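PDB 3KXY: transcriptional anti-antiactivator ExsC from Pseudomonas aeruginosa, which binds the antiactivator ExsD and blocks its activity, so that ExsA-driven transcription of the type III secretion system can go ahead. Local coordinates for residues A12-R17 and C110-L115; L53-V58 and K94-A99; D57-D62 and F124-L129. The protein carries 2 engineered substitutions. One frame throughout, in Å; residues are numbered along the deposited sequence.

Contact 1: residues A12-R17 and C110-L115; sequences AEFAGR and CFEATL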
loop_
_atom_site.group_PDB
_atom_site.type_symbol
_atom_site.label_atom_id
_atom_site.label_comp_id
_atom_site.label_asym_id
_atom_site.label_seq_id
_atom_site.Cartn_x
_atom_site.Cartn_y
_atom_site.Cartn_z
ATOM N N ALA J 12 7.031 2.643 23.775
ATOM C CA ALA J 12 7.691 2.502 25.066
ATOM C C ALA J 12 7.306 1.175 25.712
ATOM O O ALA J 12 8.150 0.483 26.284
ATOM C CB ALA J 12 7.333 3.662 25.981
ATOM N N GLU J 13 6.025 0.830 25.617
ATOM C CA GLU J 13 5.530 -0.429 26.158
ATOM C C GLU J 13 6.073 -1.607 25.356
ATOM O O GLU J 13 6.424 -2.644 25.921
ATOM C CB GLU J 13 4.001 -0.451 26.162
ATOM C CG GLU J 13 3.403 -1.708 26.772
ATOM C CD GLU J 13 1.891 -1.672 26.813
ATOM O OE1 GLU J 13 1.307 -0.678 26.332
ATOM O OE2 GLU J 13 1.284 -2.638 27.324
ATOM N N PHE J 14 6.142 -1.440 24.040
ATOM C CA PHE J 14 6.689 -2.463 23.158
ATOM C C PHE J 14 8.156 -2.722 23.475
ATOM O O PHE J 14 8.611 -3.864 23.463
ATOM C CB PHE J 14 6.539 -2.042 21.697
ATOM C CG PHE J 14 7.253 -2.942 20.728
ATOM C CD1 PHE J 14 6.798 -4.226 20.488
ATOM C CD2 PHE J 14 8.374 -2.498 20.047
ATOM C CE1 PHE J 14 7.450 -5.054 19.594
ATOM C CE2 PHE J 14 9.031 -3.322 19.148
ATOM C CZ PHE J 14 8.568 -4.601 18.923
ATOM N N ALA J 15 8.893 -1.651 23.751
ATOM C CA ALA J 15 10.299 -1.767 24.107
ATOM C C ALA J 15 10.457 -2.584 25.382
ATOM O O ALA J 15 11.256 -3.517 25.441
ATOM C CB ALA J 15 10.915 -0.392 24.279
ATOM N N GLY J 16 9.685 -2.229 26.403
ATOM C CA GLY J 16 9.737 -2.931 27.671
ATOM C C GLY J 16 9.520 -4.425 27.527
ATOM O O GLY J 16 10.040 -5.216 28.315
ATOM N N ARG J 17 8.755 -4.816 26.514
ATOM C CA ARG J 17 8.430 -6.222 26.309
ATOM C C ARG J 17 9.582 -7.001 25.688
ATOM O O ARG J 17 9.826 -8.152 26.051
ATOM C CB ARG J 17 7.186 -6.369 25.431
ATOM C CG ARG J 17 5.959 -5.647 25.955
ATOM C CD ARG J 17 4.704 -6.158 25.276
ATOM N NE ARG J 17 4.375 -7.506 25.727
ATOM C CZ ARG J 17 3.554 -8.329 25.087
ATOM N NH1 ARG J 17 2.980 -7.946 23.955
ATOM N NH2 ARG J 17 3.312 -9.538 25.574
ATOM N N CYS J 110 -2.113 -5.105 17.988
ATOM C CA CYS J 110 -2.176 -4.984 16.538
ATOM C C CYS J 110 -0.810 -4.639 15.946
ATOM O O CYS J 110 -0.446 -5.129 14.876
ATOM C CB CYS J 110 -3.212 -3.929 16.142
ATOM S SG CYS J 110 -3.437 -3.734 14.363
ATOM N N PHE J 111 -0.056 -3.799 16.651
ATOM C CA PHE J 111 1.271 -3.390 16.201
ATOM C C PHE J 111 2.240 -4.566 16.150
ATOM O O PHE J 111 2.971 -4.738 15.173
ATOM C CB PHE J 111 1.835 -2.293 17.105
ATOM C CG PHE J 111 3.277 -1.965 16.831
ATOM C CD1 PHE J 111 3.625 -1.143 15.773
ATOM C CD2 PHE J 111 4.284 -2.476 17.633
ATOM C CE1 PHE J 111 4.949 -0.841 15.518
ATOM C CE2 PHE J 111 5.611 -2.176 17.384
ATOM C CZ PHE J 111 5.943 -1.359 16.325
ATOM N N GLU J 112 2.245 -5.369 17.208
ATOM C CA GLU J 112 3.123 -6.531 17.278
ATOM C C GLU J 112 2.735 -7.577 16.240
ATOM O O GLU J 112 3.598 -8.210 15.632
ATOM C CB GLU J 112 3.105 -7.142 18.682
ATOM C CG GLU J 112 3.752 -6.270 19.749
ATOM C CD GLU J 112 3.885 -6.981 21.082
ATOM O OE1 GLU J 112 3.503 -8.168 21.162
ATOM O OE2 GLU J 112 4.372 -6.357 22.048
ATOM N N ALA J 113 1.434 -7.751 16.038
ATOM C CA ALA J 113 0.932 -8.727 15.077
ATOM C C ALA J 113 1.298 -8.333 13.649
ATOM O O ALA J 113 1.718 -9.174 12.852
ATOM C CB ALA J 113 -0.572 -8.881 15.216
ATOM N N THR J 114 1.135 -7.051 13.336
ATOM C CA THR J 114 1.443 -6.535 12.009
ATOM C C THR J 114 2.942 -6.600 11.730
ATOM O O THR J 114 3.364 -6.855 10.600
ATOM C CB THR J 114 0.959 -5.082 11.852
ATOM O OG1 THR J 114 -0.455 -5.023 12.072
ATOM C CG2 THR J 114 1.274 -4.560 10.459
ATOM N N LEU J 115 3.742 -6.370 12.765
ATOM C CA LEU J 115 5.191 -6.417 12.633
ATOM C C LEU J 115 5.676 -7.852 12.441
ATOM O O LEU J 115 6.515 -8.122 11.582
ATOM C CB LEU J 115 5.860 -5.787 13.855
ATOM C CG LEU J 115 7.386 -5.690 13.826
ATOM C CD1 LEU J 115 7.847 -4.864 12.634
ATOM C CD2 LEU J 115 7.909 -5.100 15.127
#

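Contact 2: residues L53-V58 and K94-A99; sequences LLEADV and KVQLYA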
loop_
_atom_site.group_PDB
_atom_site.type_symbol
_atom_site.label_atom_id
_atom_site.label_comp_id
_atom_site.label_asym_id
_atom_site.label_seq_id
_atom_site.Cartn_x
_atom_site.Cartn_y
_atom_site.Cartn_z
ATOM N N LEU J 53 3.184 3.815 9.201
ATOM C CA LEU J 53 3.769 3.071 8.094
ATOM C C LEU J 53 4.872 2.144 8.589
ATOM O O LEU J 53 5.551 2.446 9.570
ATOM C CB LEU J 53 4.329 4.022 7.034
ATOM C CG LEU J 53 3.375 5.070 6.460
ATOM C CD1 LEU J 53 4.067 5.865 5.364
ATOM C CD2 LEU J 53 2.105 4.419 5.935
ATOM N N LEU J 54 5.044 1.019 7.905
ATOM C CA LEU J 54 6.066 0.049 8.271
ATOM C C LEU J 54 6.843 -0.403 7.039
ATOM O O LEU J 54 6.320 -1.135 6.199
ATOM C CB LEU J 54 5.436 -1.163 8.962
ATOM C CG LEU J 54 4.509 -0.904 10.153
ATOM C CD1 LEU J 54 3.916 -2.207 10.658
ATOM C CD2 LEU J 54 5.246 -0.189 11.268
ATOM N N GLU J 55 8.092 0.041 6.933
ATOM C CA GLU J 55 8.959 -0.378 5.839
ATOM C C GLU J 55 9.822 -1.559 6.268
ATOM O O GLU J 55 10.264 -1.633 7.414
ATOM C CB GLU J 55 9.847 0.780 5.375
ATOM C CG GLU J 55 9.087 1.936 4.745
ATOM C CD GLU J 55 10.008 3.042 4.265
ATOM O OE1 GLU J 55 11.235 2.929 4.472
ATOM O OE2 GLU J 55 9.503 4.024 3.680
ATOM N N ALA J 56 10.059 -2.483 5.342
ATOM C CA ALA J 56 10.862 -3.662 5.632
ATOM C C ALA J 56 11.800 -3.994 4.478
ATOM O O ALA J 56 11.355 -4.246 3.360
ATOM C CB ALA J 56 9.965 -4.848 5.944
ATOM N N ASP J 57 13.100 -3.989 4.756
ATOM C CA ASP J 57 14.096 -4.354 3.755
ATOM C C ASP J 57 14.107 -5.864 3.543
ATOM O O ASP J 57 14.312 -6.631 4.484
ATOM C CB ASP J 57 15.488 -3.868 4.169
ATOM C CG ASP J 57 15.597 -2.353 4.189
ATOM O OD1 ASP J 57 14.602 -1.677 3.852
ATOM O OD2 ASP J 57 16.680 -1.839 4.540
ATOM N N VAL J 58 13.884 -6.284 2.303
ATOM C CA VAL J 58 13.821 -7.702 1.969
ATOM C C VAL J 58 15.153 -8.219 1.426
ATOM O O VAL J 58 15.875 -8.937 2.119
ATOM C CB VAL J 58 12.703 -7.987 0.952
ATOM C CG1 VAL J 58 12.644 -9.471 0.629
ATOM C CG2 VAL J 58 11.367 -7.499 1.490
ATOM N N LYS J 94 17.483 -1.916 -2.145
ATOM C CA LYS J 94 16.733 -2.874 -1.342
ATOM C C LYS J 94 15.276 -2.969 -1.779
ATOM O O LYS J 94 14.620 -1.954 -2.010
ATOM C CB LYS J 94 16.799 -2.493 0.140
ATOM C CG LYS J 94 18.138 -2.764 0.804
ATOM C CD LYS J 94 18.374 -4.255 0.980
ATOM C CE LYS J 94 19.648 -4.527 1.762
ATOM N NZ LYS J 94 19.843 -5.983 2.006
ATOM N N VAL J 95 14.779 -4.196 -1.892
ATOM C CA VAL J 95 13.362 -4.432 -2.120
ATOM C C VAL J 95 12.644 -4.341 -0.779
ATOM O O VAL J 95 13.130 -4.858 0.224
ATOM C CB VAL J 95 13.115 -5.815 -2.745
ATOM C CG1 VAL J 95 11.625 -6.101 -2.844
ATOM C CG2 VAL J 95 13.775 -5.903 -4.112
ATOM N N GLN J 96 11.493 -3.678 -0.757
ATOM C CA GLN J 96 10.802 -3.417 0.503
ATOM C C GLN J 96 9.332 -3.829 0.496
ATOM O O GLN J 96 8.632 -3.664 -0.504
ATOM C CB GLN J 96 10.915 -1.936 0.868
ATOM C CG GLN J 96 12.340 -1.451 1.069
ATOM C CD GLN J 96 12.420 0.051 1.248
ATOM O OE1 GLN J 96 11.498 0.778 0.882
ATOM N NE2 GLN J 96 13.526 0.524 1.810
ATOM N N LEU J 97 8.875 -4.368 1.621
ATOM C CA LEU J 97 7.458 -4.624 1.833
ATOM C C LEU J 97 6.882 -3.510 2.695
ATOM O O LEU J 97 7.532 -3.043 3.627
ATOM C CB LEU J 97 7.242 -5.976 2.516
ATOM C CG LEU J 97 7.377 -7.228 1.648
ATOM C CD1 LEU J 97 7.221 -8.481 2.494
ATOM C CD2 LEU J 97 6.350 -7.205 0.530
ATOM N N TYR J 98 5.664 -3.082 2.382
ATOM C CA TYR J 98 5.033 -2.008 3.138
ATOM C C TYR J 98 3.734 -2.460 3.797
ATOM O O TYR J 98 2.913 -3.141 3.183
ATOM C CB TYR J 98 4.778 -0.792 2.245
ATOM C CG TYR J 98 5.986 -0.352 1.452
ATOM C CD1 TYR J 98 7.109 0.165 2.086
ATOM C CD2 TYR J 98 6.001 -0.447 0.068
ATOM C CE1 TYR J 98 8.215 0.566 1.361
ATOM C CE2 TYR J 98 7.101 -0.045 -0.664
ATOM C CZ TYR J 98 8.206 0.459 -0.013
ATOM O OH TYR J 98 9.300 0.856 -0.744
ATOM N N ALA J 99 3.565 -2.075 5.057
ATOM C CA ALA J 99 2.341 -2.345 5.796
ATOM C C ALA J 99 1.936 -1.088 6.550
ATOM O O ALA J 99 2.790 -0.333 7.011
ATOM C CB ALA J 99 2.548 -3.495 6.761
#

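Contact 3: residues D57-D62 and F124-L129; sequences DVVGID and FWQRLL. Engineered in segment 57-62: Val59 (natural residue Ala).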
loop_
_atom_site.group_PDB
_atom_site.type_symbol
_atom_site.label_atom_id
_atom_site.label_comp_id
_atom_site.label_asym_id
_atom_site.label_seq_id
_atom_site.Cartn_x
_atom_site.Cartn_y
_atom_site.Cartn_z
ATOM N N ASP J 57 13.100 -3.989 4.756
ATOM C CA ASP J 57 14.096 -4.354 3.755
ATOM C C ASP J 57 14.107 -5.864 3.543
ATOM O O ASP J 57 14.312 -6.631 4.484
ATOM C CB ASP J 57 15.488 -3.868 4.169
ATOM C CG ASP J 57 15.597 -2.353 4.189
ATOM O OD1 ASP J 57 14.602 -1.677 3.852
ATOM O OD2 ASP J 57 16.680 -1.839 4.540
ATOM N N VAL J 58 13.884 -6.284 2.303
ATOM C CA VAL J 58 13.821 -7.702 1.969
ATOM C C VAL J 58 15.153 -8.219 1.426
ATOM O O VAL J 58 15.875 -8.937 2.119
ATOM C CB VAL J 58 12.703 -7.987 0.952
ATOM C CG1 VAL J 58 12.644 -9.471 0.629
ATOM C CG2 VAL J 58 11.367 -7.499 1.490
ATOM N N VAL J 59 15.476 -7.854 0.188
ATOM C CA VAL J 59 16.721 -8.296 -0.439
ATOM C C VAL J 59 17.418 -7.195 -1.229
ATOM O O VAL J 59 16.834 -6.148 -1.511
ATOM C CB VAL J 59 16.490 -9.486 -1.388
ATOM C CG1 VAL J 59 16.360 -10.775 -0.603
ATOM C CG2 VAL J 59 15.264 -9.243 -2.257
ATOM N N GLY J 60 18.673 -7.448 -1.588
ATOM C CA GLY J 60 19.431 -6.537 -2.423
ATOM C C GLY J 60 19.288 -6.901 -3.888
ATOM O O GLY J 60 19.195 -8.079 -4.237
ATOM N N ILE J 61 19.273 -5.888 -4.748
ATOM C CA ILE J 61 19.058 -6.096 -6.175
ATOM C C ILE J 61 20.230 -6.824 -6.832
ATOM O O ILE J 61 20.086 -7.410 -7.905
ATOM C CB ILE J 61 18.809 -4.758 -6.902
ATOM C CG1 ILE J 61 18.294 -5.004 -8.322
ATOM C CG2 ILE J 61 20.074 -3.909 -6.912
ATOM C CD1 ILE J 61 18.018 -3.736 -9.098
ATOM N N ASP J 62 21.388 -6.793 -6.179
ATOM C CA ASP J 62 22.592 -7.411 -6.727
ATOM C C ASP J 62 22.534 -8.940 -6.721
ATOM O O ASP J 62 23.217 -9.595 -7.509
ATOM C CB ASP J 62 23.841 -6.920 -5.985
ATOM C CG ASP J 62 23.779 -7.185 -4.492
ATOM O OD1 ASP J 62 24.790 -6.936 -3.803
ATOM O OD2 ASP J 62 22.723 -7.639 -4.004
ATOM N N PHE J 124 10.733 -14.472 4.193
ATOM C CA PHE J 124 10.359 -15.463 3.192
ATOM C C PHE J 124 10.819 -15.050 1.797
ATOM O O PHE J 124 11.411 -15.848 1.070
ATOM C CB PHE J 124 8.846 -15.688 3.211
ATOM C CG PHE J 124 8.360 -16.633 2.153
ATOM C CD1 PHE J 124 8.426 -18.001 2.345
ATOM C CD2 PHE J 124 7.827 -16.152 0.969
ATOM C CE1 PHE J 124 7.977 -18.871 1.375
ATOM C CE2 PHE J 124 7.376 -17.018 -0.005
ATOM C CZ PHE J 124 7.451 -18.380 0.198
ATOM N N TRP J 125 10.547 -13.803 1.427
ATOM C CA TRP J 125 10.962 -13.285 0.127
ATOM C C TRP J 125 12.460 -13.003 0.089
ATOM O O TRP J 125 13.047 -12.859 -0.983
ATOM C CB TRP J 125 10.174 -12.024 -0.235
ATOM C CG TRP J 125 8.712 -12.274 -0.471
ATOM C CD1 TRP J 125 7.695 -12.095 0.422
ATOM C CD2 TRP J 125 8.106 -12.754 -1.677
ATOM N NE1 TRP J 125 6.494 -12.431 -0.155
ATOM C CE2 TRP J 125 6.719 -12.839 -1.444
ATOM C CE3 TRP J 125 8.602 -13.118 -2.933
ATOM C CZ2 TRP J 125 5.823 -13.273 -2.418
ATOM C CZ3 TRP J 125 7.709 -13.550 -3.900
ATOM C CH2 TRP J 125 6.337 -13.623 -3.636
ATOM N N GLN J 126 13.077 -12.922 1.264
ATOM C CA GLN J 126 14.520 -12.728 1.354
ATOM C C GLN J 126 15.252 -14.036 1.073
ATOM O O GLN J 126 16.391 -14.036 0.604
ATOM C CB GLN J 126 14.909 -12.195 2.735
ATOM C CG GLN J 126 16.400 -11.936 2.908
ATOM C CD GLN J 126 16.755 -11.461 4.305
ATOM O OE1 GLN J 126 16.096 -11.817 5.282
ATOM N NE2 GLN J 126 17.807 -10.657 4.406
ATOM N N ARG J 127 14.586 -15.149 1.364
ATOM C CA ARG J 127 15.170 -16.470 1.176
ATOM C C ARG J 127 14.770 -17.066 -0.171
ATOM O O ARG J 127 15.409 -17.995 -0.664
ATOM C CB ARG J 127 14.748 -17.403 2.315
ATOM C CG ARG J 127 15.395 -18.778 2.277
ATOM C CD ARG J 127 14.943 -19.650 3.443
ATOM N NE ARG J 127 15.387 -19.129 4.735
ATOM C CZ ARG J 127 14.608 -18.464 5.584
ATOM N NH1 ARG J 127 13.336 -18.236 5.286
ATOM N NH2 ARG J 127 15.102 -18.028 6.736
ATOM N N LEU J 128 13.716 -16.519 -0.768
ATOM C CA LEU J 128 13.183 -17.046 -2.021
ATOM C C LEU J 128 13.705 -16.314 -3.258
ATOM O O LEU J 128 14.119 -16.944 -4.231
ATOM C CB LEU J 128 11.654 -17.008 -2.004
ATOM C CG LEU J 128 10.957 -17.456 -3.290
ATOM C CD1 LEU J 128 11.393 -18.861 -3.674
ATOM C CD2 LEU J 128 9.444 -17.379 -3.138
ATOM N N LEU J 129 13.680 -14.985 -3.215
ATOM C CA LEU J 129 14.020 -14.160 -4.376
ATOM C C LEU J 129 15.431 -14.360 -4.945
ATOM O O LEU J 129 15.596 -14.441 -6.162
ATOM C CB LEU J 129 13.779 -12.678 -4.073
ATOM C CG LEU J 129 12.316 -12.253 -3.944
ATOM C CD1 LEU J 129 12.220 -10.765 -3.652
ATOM C CD2 LEU J 129 11.545 -12.605 -5.206
#

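Contact 1: residues A12-R17 and C110-L115
Phe14 and Phe111 meet as a T-shaped aromatic pair that joins the N-terminal helix 3-18 to the long C-terminal helix 108-128 of a CesT-type chaperone fold. The segment axes stay 11.6 Å apart and cross at -63°, a separation that large side chains have to bridge, and phenylalanine is long and flat enough to do so. The edge of Phe111 is directed at the face of Phe14: CE2 of Phe111 sits over the centre of the Phe14 ring, 3.8 Å from Phe14 CG, with the planes 83° apart. Phe14 CG, anti to the backbone N (chi1 172°), starts the ring toward helix 108-128.

Glu112 comes to the same ring from another direction. Its OE2 lies at the edge, in the ring plane, 3.6 Å from Phe14 CD1, where the slightly positive rim hydrogens should suit an anionic oxygen, while the methylene Glu112 CG packs 3.7 Å from the same CD1. Glutamate can thus serve both an apolar and a charged neighbour. The charged one is Arg17, whose NH1 forms a salt bridge with Glu112 OE2 at 2.8 Å. The hydrogen bond within it is bent and weak, and the arginine lies at the exposed margin, where a long charged chain is at home.

In this assembly Phe14, Glu112 and Leu115 each meet an aromatic side chain of another protein's chain, so the helix pair contributes to that interface. The Leu115 and Phe14 side chains cross at about a right angle, Leu115 CD2 coming 3.9 Å from Phe14 CZ.

Contact 2: residues L53-V58 and K94-A99
Strands 51-60 and 94-102 pair antiparallel in the central sheet, and the register here runs from Leu54 opposite Ala99 to Asp57 opposite Gln96. Leu54 with Ala99 and Ala56 with Leu97 are hydrogen-bonded pairs. Ala99 N donates to Leu54 O at 3.1 Å and Leu97 N to Ala56 O at 3.0 Å, while the return bonds from Leu54 N and Ala56 N are weak. The side chains of these four residues share one face of the sheet. There Leu54 reaches Thr114, and Ala56 and Leu97 reach Leu118 of helix 108-128, which suits small and branched apolar residues.

The non-hydrogen-bonded pairs, Glu55 with Tyr98 and Asp57 with Gln96, put polar groups on the other face. Asp57 and Gln96 lie side by side and point the same way, carboxylate and amide planes only 9° apart. Gln96 NE2 donates to the syn side of Asp57 OD1 at 3.2 Å, somewhat out of the carboxylate plane. The other end of the amide is used too: Tyr98 OH donates to a lone pair of Gln96 OE1 at 2.7 Å, a short hydrogen-bonded chain that glutamine can link because its amide both donates and accepts. Glu55 lays its CG at the edge of the Tyr98 ring, 3.8 Å from CE1.

In this CesT-family alpha/beta fold the polar face meets the second subunit, whose His80 ring packs on Tyr98 and whose Arg77 makes a weak hydrogen bond to Gln96 OE1. At the far end the pairing changes to a beta bulge: Val58 (psi -74°) and the engineered Val59 both stand opposite Val95. Val58 N donates to Val95 O with an N-H...O angle of 160°, and Val58 CG2 packs 4.0 Å from Leu97 CG.

Contact 3: residues D57-D62 and F124-L129
Trp125 opens the contact by offering Val58 its stem and backbone: Trp125 CB lies 3.7 Å from Val58 CG1, and that methyl also touches Trp125 C and Gln126 N. The indole itself leads away to meet Phe86 edge-to-face, so the tryptophan serves the sheet at two places, with its CB and backbone here and its broad ring elsewhere.

Gln126 follows, and its backbone and side chain receive both valines. Val59, an engineered residue (alanine in the natural protein), lays CG1 against Gln126 CA. The glutamine chain runs out extended with CG anti to the backbone N (chi1 -179°), which brings this methylene alongside Val58 O. The residue is partly exposed and also touches Gln38, a place that suits a long chain with a polar end.

Leu129, three residues on, points its CB toward the strand. Its CD1 packs 3.7 Å from Val59 CG2, the two side chains crossing at about a right angle, and the leucine also reaches Leu64 and Ile68.

No hydrogen bond crosses between the segments, and Gln126 NE2 is poorly angled for Val58 O. In this construct the segments therefore meet through van der Waals contacts, largely apolar, some of them made by methyls of the engineered Val59.

Overall arrangement
Helix 108-128 runs across one face of the sheet and ties the three contacts together. Contacts 1 and 3 use its two ends, with centres about 24 Å apart, whereas contact 2 lies near the middle of the chain, about 17 Å from contact 1 and 11 Å from contact 3 between centres. Thr114 of contact 1 packs on Leu54 and Ala99 of contact 2; contacts 2 and 3 share Asp57 and Val58. In sequence the order is 12-17, 53-62, 94-99, 110-115, 124-129, so the last helix packs on strands that precede it. The sheet face bearing Glu55, Gln96 and Tyr98 meets the second subunit, while contact 1 meets another protein, giving dimer and partner separate surfaces.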